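Local coordinates for hypothetical protein AF1704 (PDB 1ZBM), which probably converts cyclic dehypoxanthine futalosine into 1,4-dihydroxy-6-naphthoate, releasing dihydroxyacetone, a step in the biosynthesis of menaquinone, at residues S97-D102 with K164-L169; A83-G88 with N243-N248. All coordinates share one frame; numbering follows the deposited sequence.

The two contacts belong to different sheets of a protein of the periplasmic-binding-protein type, with centres about 26 Å apart and nearest atoms about 6 Å apart, so they do not touch. Contact 1 lies at the surface, its centre about 22 Å from that of the chain, where the loop 97-102 covers an outermost strand, 164-168, of one sheet. Contact 2 is buried, about 11 Å from the chain centre, and holds the short helix 244-247 against strand 76-86, an outer strand of the other sheet. Neither contact reaches the predicted substrate site: the side chain of Leu167 is about 10 Å from that of Ala115, and that of Val85 about 10 Å from that of Thr114.

Contact 1 (S97-D102 with K164-L169); sequences SEISLD and KCVLDL
Val166 turns its two methyls to successive parts of the loop 97-102. Its CG1, anti to the carbonyl carbon (chi1 -64°), comes within 3.5 Å of Ser97 O and also lies near the backbone N of Ile99. The same methyl meets the side chain of Ile99, CG1 to CG1 at 4.1 Å, the two side chains crossing obliquely. The other methyl, CG2, meets Leu101: it approaches Leu101 CD1 at 4.0 Å and has CG and CD2 of that leucine almost as near. A beta-branched valine suits this place because its two methyls, spread from one carbon, can serve two neighbours at once.

Leu101 is the buried residue of the loop. Its CD1 reaches past Val166 to Leu167, standing 3.6 Å from Leu167 CB and just as near Leu167 CD1, with the two leucine side chains at about a right angle. Leu167 also packs on Leu119 of helix 114-122. A leucine suits the loop position: CD1 alone touches both Val166 and Leu167, CD2 adds a second contact to Val166, and Leu101 also packs on Val93 and Ala147.

At the exposed end, Glu98 and Lys164 cross at about a right angle. Glu98 OE2 lies 3.9 Å from Lys164 CG and 4.2 Å from Lys164 NZ, beyond a salt bridge, so any attraction between these charges is probably modest. Long, flexible charged chains fit such a surface position, where the carboxylate comes beside the lysine's aliphatic chain and the charged ends stay at the surface.

Val166 and Leu167 both face Val93 of strand 92-95, forming a classic beta bulge in an outermost strand of a mixed five-stranded sheet, and the loop joining strands 92-95 and 105-108 runs alongside it, their directions 17° apart.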
loop_
_atom_site.group_PDB
_atom_site.type_symbol
_atom_site.label_atom_id
_atom_site.label_comp_id
_atom_site.label_asym_id
_atom_site.label_seq_id
_atom_site.Cartn_x
_atom_site.Cartn_y
_atom_site.Cartn_z
ATOM N N SER A 97 6.128 9.711 23.243
ATOM C CA SER A 97 5.384 9.339 24.446
ATOM C C SER A 97 3.887 9.350 24.128
ATOM O O SER A 97 3.485 9.718 23.025
ATOM C CB SER A 97 5.673 10.319 25.586
ATOM O OG SER A 97 5.067 11.579 25.353
ATOM N N GLU A 98 3.060 8.955 25.090
ATOM C CA GLU A 98 1.616 8.930 24.880
ATOM C C GLU A 98 1.021 10.331 24.818
ATOM O O GLU A 98 1.240 11.147 25.709
ATOM C CB GLU A 98 0.928 8.140 25.999
ATOM C CG GLU A 98 0.611 6.690 25.646
ATOM C CD GLU A 98 1.848 5.826 25.495
ATOM O OE1 GLU A 98 1.724 4.677 25.008
ATOM O OE2 GLU A 98 2.946 6.290 25.872
ATOM N N ILE A 99 0.283 10.609 23.750
ATOM C CA ILE A 99 -0.375 11.903 23.573
ATOM C C ILE A 99 -1.764 11.644 23.015
ATOM O O ILE A 99 -2.094 10.506 22.704
ATOM C CB ILE A 99 0.401 12.822 22.598
ATOM C CG1 ILE A 99 0.890 12.028 21.385
ATOM C CG2 ILE A 99 1.566 13.476 23.317
ATOM C CD1 ILE A 99 1.719 12.851 20.422
ATOM N N SER A 100 -2.579 12.686 22.879
ATOM C CA SER A 100 -3.930 12.503 22.360
ATOM C C SER A 100 -4.035 12.675 20.846
ATOM O O SER A 100 -4.929 12.103 20.218
ATOM C CB SER A 100 -4.908 13.462 23.051
ATOM O OG SER A 100 -4.679 14.805 22.660
ATOM N N LEU A 101 -3.131 13.462 20.270
ATOM C CA LEU A 101 -3.097 13.729 18.830
ATOM C C LEU A 101 -3.992 14.879 18.374
ATOM O O LEU A 101 -3.782 15.446 17.300
ATOM C CB LEU A 101 -3.448 12.474 18.019
ATOM C CG LEU A 101 -2.405 11.344 17.921
ATOM C CD1 LEU A 101 -2.955 10.196 17.067
ATOM C CD2 LEU A 101 -1.124 11.886 17.323
ATOM N N ASP A 102 -4.992 15.227 19.177
ATOM C CA ASP A 102 -5.887 16.321 18.809
ATOM C C ASP A 102 -5.156 17.663 18.846
ATOM O O ASP A 102 -4.562 18.036 19.858
ATOM C CB ASP A 102 -7.108 16.334 19.735
ATOM C CG ASP A 102 -7.986 15.102 19.551
ATOM O OD1 ASP A 102 -7.595 14.009 20.019
ATOM O OD2 ASP A 102 -9.063 15.224 18.919
ATOM N N LYS A 164 6.558 4.642 20.566
ATOM C CA LYS A 164 5.393 3.818 20.848
ATOM C C LYS A 164 4.157 4.300 20.110
ATOM O O LYS A 164 3.999 5.487 19.823
ATOM C CB LYS A 164 5.104 3.750 22.354
ATOM C CG LYS A 164 5.435 4.998 23.147
ATOM C CD LYS A 164 6.889 4.988 23.611
ATOM C CE LYS A 164 7.168 3.826 24.576
ATOM N NZ LYS A 164 6.347 3.903 25.832
ATOM N N CYS A 165 3.293 3.346 19.795
ATOM C CA CYS A 165 2.060 3.615 19.091
ATOM C C CYS A 165 1.076 4.382 19.971
ATOM O O CYS A 165 0.783 3.982 21.107
ATOM C CB CYS A 165 1.434 2.297 18.626
ATOM S SG CYS A 165 -0.168 2.483 17.815
ATOM N N VAL A 166 0.584 5.497 19.439
ATOM C CA VAL A 166 -0.384 6.337 20.137
ATOM C C VAL A 166 -1.748 6.192 19.474
ATOM O O VAL A 166 -2.768 6.555 20.054
ATOM C CB VAL A 166 0.034 7.821 20.111
ATOM C CG1 VAL A 166 1.332 8.009 20.880
ATOM C CG2 VAL A 166 0.205 8.295 18.674
ATOM N N LEU A 167 -1.759 5.678 18.245
ATOM C CA LEU A 167 -3.007 5.438 17.509
ATOM C C LEU A 167 -2.776 4.233 16.612
ATOM O O LEU A 167 -1.936 4.267 15.708
ATOM C CB LEU A 167 -3.397 6.655 16.646
ATOM C CG LEU A 167 -4.805 6.719 16.018
ATOM C CD1 LEU A 167 -4.897 7.907 15.052
ATOM C CD2 LEU A 167 -5.126 5.441 15.271
ATOM N N ASP A 168 -3.514 3.163 16.873
ATOM C CA ASP A 168 -3.393 1.957 16.054
ATOM C C ASP A 168 -4.573 2.013 15.083
ATOM O O ASP A 168 -5.699 1.709 15.454
ATOM C CB ASP A 168 -3.469 0.696 16.934
ATOM C CG ASP A 168 -3.156 -0.569 16.169
ATOM O OD1 ASP A 168 -3.823 -0.827 15.133
ATOM O OD2 ASP A 168 -2.232 -1.310 16.595
ATOM N N LEU A 169 -4.298 2.423 13.850
ATOM C CA LEU A 169 -5.321 2.563 12.834
ATOM C C LEU A 169 -6.160 1.311 12.622
ATOM O O LEU A 169 -7.334 1.402 12.253
ATOM C CB LEU A 169 -4.698 3.029 11.514
ATOM C CG LEU A 169 -4.176 4.462 11.570
ATOM C CD1 LEU A 169 -3.371 4.780 10.329
ATOM C CD2 LEU A 169 -5.346 5.424 11.709
#

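Contact 2 (A83-G88 with N243-N248); sequences ASVGDG and NDYTYN
Tyr245 OH donates a hydrogen bond of 2.8 Å to Asp87 OD2, which lies in the plane of the ring at its edge. The hydroxyl meets this oxygen from well above the carboxylate plane, 63° out of it. Nearer the backbone, Val85 CB packs 3.8 Å from Tyr245 CD2, the two side chains crossing at about a right angle; a tyrosine suits both neighbours, its carbons meeting the valine and its hydroxyl the carboxylate. An alanine in place of Tyr245 would probably leave Asp87 OD2 without this donor and open a gap beside Val85.

Thr246 presses its CG2 to within 3.1 Å of Ala83 O. Its OG1 accepts a bond of 3.0 Å from the backbone N of Asn243, the N-cap residue, helping to fix the start of helix 244-247; its own proton can go to Tyr241 O or to Ala83 O, 3.1 Å from Thr246 OG1.

Water joins the segments twice: one molecule links Ala83 N with Tyr245 O, another Val85 O with Asn243 ND2. Farther out, Pro180 and Val253 pack against both Val85 and Tyr245. The phenol thus offers a neutral donor to a carboxylate, an interaction likely to stabilise the negative charge of Asp87 and to hold the ring's outer end.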
loop_
_atom_site.group_PDB
_atom_site.type_symbol
_atom_site.label_atom_id
_atom_site.label_comp_id
_atom_site.label_asym_id
_atom_site.label_seq_id
_atom_site.Cartn_x
_atom_site.Cartn_y
_atom_site.Cartn_z
ATOM N N ALA A 83 -3.559 -6.374 -4.421
ATOM C CA ALA A 83 -3.948 -5.556 -3.271
ATOM C C ALA A 83 -3.207 -5.929 -1.989
ATOM O O ALA A 83 -2.798 -7.071 -1.808
ATOM C CB ALA A 83 -5.465 -5.666 -3.043
ATOM N N SER A 84 -3.021 -4.950 -1.112
ATOM C CA SER A 84 -2.383 -5.196 0.167
ATOM C C SER A 84 -3.490 -4.918 1.188
ATOM O O SER A 84 -4.112 -3.853 1.171
ATOM C CB SER A 84 -1.163 -4.279 0.374
ATOM O OG SER A 84 -1.512 -2.906 0.395
ATOM N N VAL A 85 -3.751 -5.893 2.054
ATOM C CA VAL A 85 -4.828 -5.776 3.027
ATOM C C VAL A 85 -4.407 -6.131 4.449
ATOM O O VAL A 85 -3.866 -7.208 4.696
ATOM C CB VAL A 85 -6.023 -6.681 2.593
ATOM C CG1 VAL A 85 -7.186 -6.567 3.578
ATOM C CG2 VAL A 85 -6.488 -6.270 1.203
ATOM N N GLY A 86 -4.651 -5.213 5.380
ATOM C CA GLY A 86 -4.295 -5.462 6.764
ATOM C C GLY A 86 -5.395 -6.288 7.389
ATOM O O GLY A 86 -6.558 -6.152 7.020
ATOM N N ASP A 87 -5.034 -7.153 8.326
ATOM C CA ASP A 87 -6.011 -8.003 8.996
ATOM C C ASP A 87 -5.481 -8.242 10.408
ATOM O O ASP A 87 -4.810 -9.239 10.663
ATOM C CB ASP A 87 -6.150 -9.330 8.230
ATOM C CG ASP A 87 -7.433 -10.081 8.564
ATOM O OD1 ASP A 87 -8.331 -9.491 9.205
ATOM O OD2 ASP A 87 -7.549 -11.261 8.166
ATOM N N GLY A 88 -5.775 -7.312 11.314
ATOM C CA GLY A 88 -5.295 -7.427 12.680
ATOM C C GLY A 88 -4.058 -6.560 12.868
ATOM O O GLY A 88 -3.437 -6.545 13.934
ATOM N N ASN A 243 -0.454 -12.116 0.549
ATOM C CA ASN A 243 -1.047 -13.413 0.886
ATOM C C ASN A 243 -2.326 -13.665 0.093
ATOM O O ASN A 243 -2.473 -13.165 -1.019
ATOM C CB ASN A 243 -1.360 -13.470 2.377
ATOM C CG ASN A 243 -1.965 -12.177 2.885
ATOM O OD1 ASN A 243 -2.662 -11.467 2.147
ATOM N ND2 ASN A 243 -1.712 -11.864 4.151
ATOM N N ASP A 244 -3.246 -14.439 0.664
ATOM C CA ASP A 244 -4.513 -14.748 -0.005
ATOM C C ASP A 244 -5.221 -13.535 -0.602
ATOM O O ASP A 244 -5.665 -13.572 -1.749
ATOM C CB ASP A 244 -5.498 -15.426 0.954
ATOM C CG ASP A 244 -5.183 -16.869 1.179
ATOM O OD1 ASP A 244 -5.057 -17.621 0.175
ATOM O OD2 ASP A 244 -5.071 -17.280 2.365
ATOM N N TYR A 245 -5.350 -12.477 0.194
ATOM C CA TYR A 245 -6.037 -11.270 -0.245
ATOM C C TYR A 245 -5.378 -10.661 -1.477
ATOM O O TYR A 245 -6.052 -10.082 -2.338
ATOM C CB TYR A 245 -6.064 -10.217 0.866
ATOM C CG TYR A 245 -6.784 -10.626 2.133
ATOM C CD1 TYR A 245 -8.034 -11.241 2.089
ATOM C CD2 TYR A 245 -6.232 -10.359 3.382
ATOM C CE1 TYR A 245 -8.716 -11.577 3.260
ATOM C CE2 TYR A 245 -6.908 -10.689 4.555
ATOM C CZ TYR A 245 -8.145 -11.296 4.485
ATOM O OH TYR A 245 -8.813 -11.628 5.649
ATOM N N THR A 246 -4.058 -10.785 -1.549
ATOM C CA THR A 246 -3.290 -10.255 -2.665
ATOM C C THR A 246 -3.489 -11.144 -3.888
ATOM O O THR A 246 -3.560 -10.656 -5.017
ATOM C CB THR A 246 -1.782 -10.209 -2.327
ATOM O OG1 THR A 246 -1.612 -9.822 -0.957
ATOM C CG2 THR A 246 -1.053 -9.196 -3.220
ATOM N N TYR A 247 -3.594 -12.453 -3.669
ATOM C CA TYR A 247 -3.774 -13.363 -4.789
ATOM C C TYR A 247 -5.122 -13.163 -5.470
ATOM O O TYR A 247 -5.214 -13.225 -6.694
ATOM C CB TYR A 247 -3.643 -14.816 -4.342
ATOM C CG TYR A 247 -3.681 -15.791 -5.496
ATOM C CD1 TYR A 247 -2.552 -16.018 -6.285
ATOM C CD2 TYR A 247 -4.852 -16.483 -5.807
ATOM C CE1 TYR A 247 -2.588 -16.916 -7.351
ATOM C CE2 TYR A 247 -4.899 -17.377 -6.869
ATOM C CZ TYR A 247 -3.763 -17.593 -7.636
ATOM O OH TYR A 247 -3.816 -18.501 -8.661
ATOM N N ASN A 248 -6.161 -12.927 -4.670
ATOM C CA ASN A 248 -7.519 -12.710 -5.179
ATOM C C ASN A 248 -8.340 -11.951 -4.128
ATOM O O ASN A 248 -8.557 -12.449 -3.023
ATOM C CB ASN A 248 -8.184 -14.062 -5.479
ATOM C CG ASN A 248 -9.514 -13.917 -6.196
ATOM O OD1 ASN A 248 -9.592 -13.281 -7.243
ATOM N ND2 ASN A 248 -10.563 -14.514 -5.645
HETATM O O HOH W 1 -6.030 -8.541 -4.529
HETATM O O HOH W 2 -3.708 -9.927 5.596
#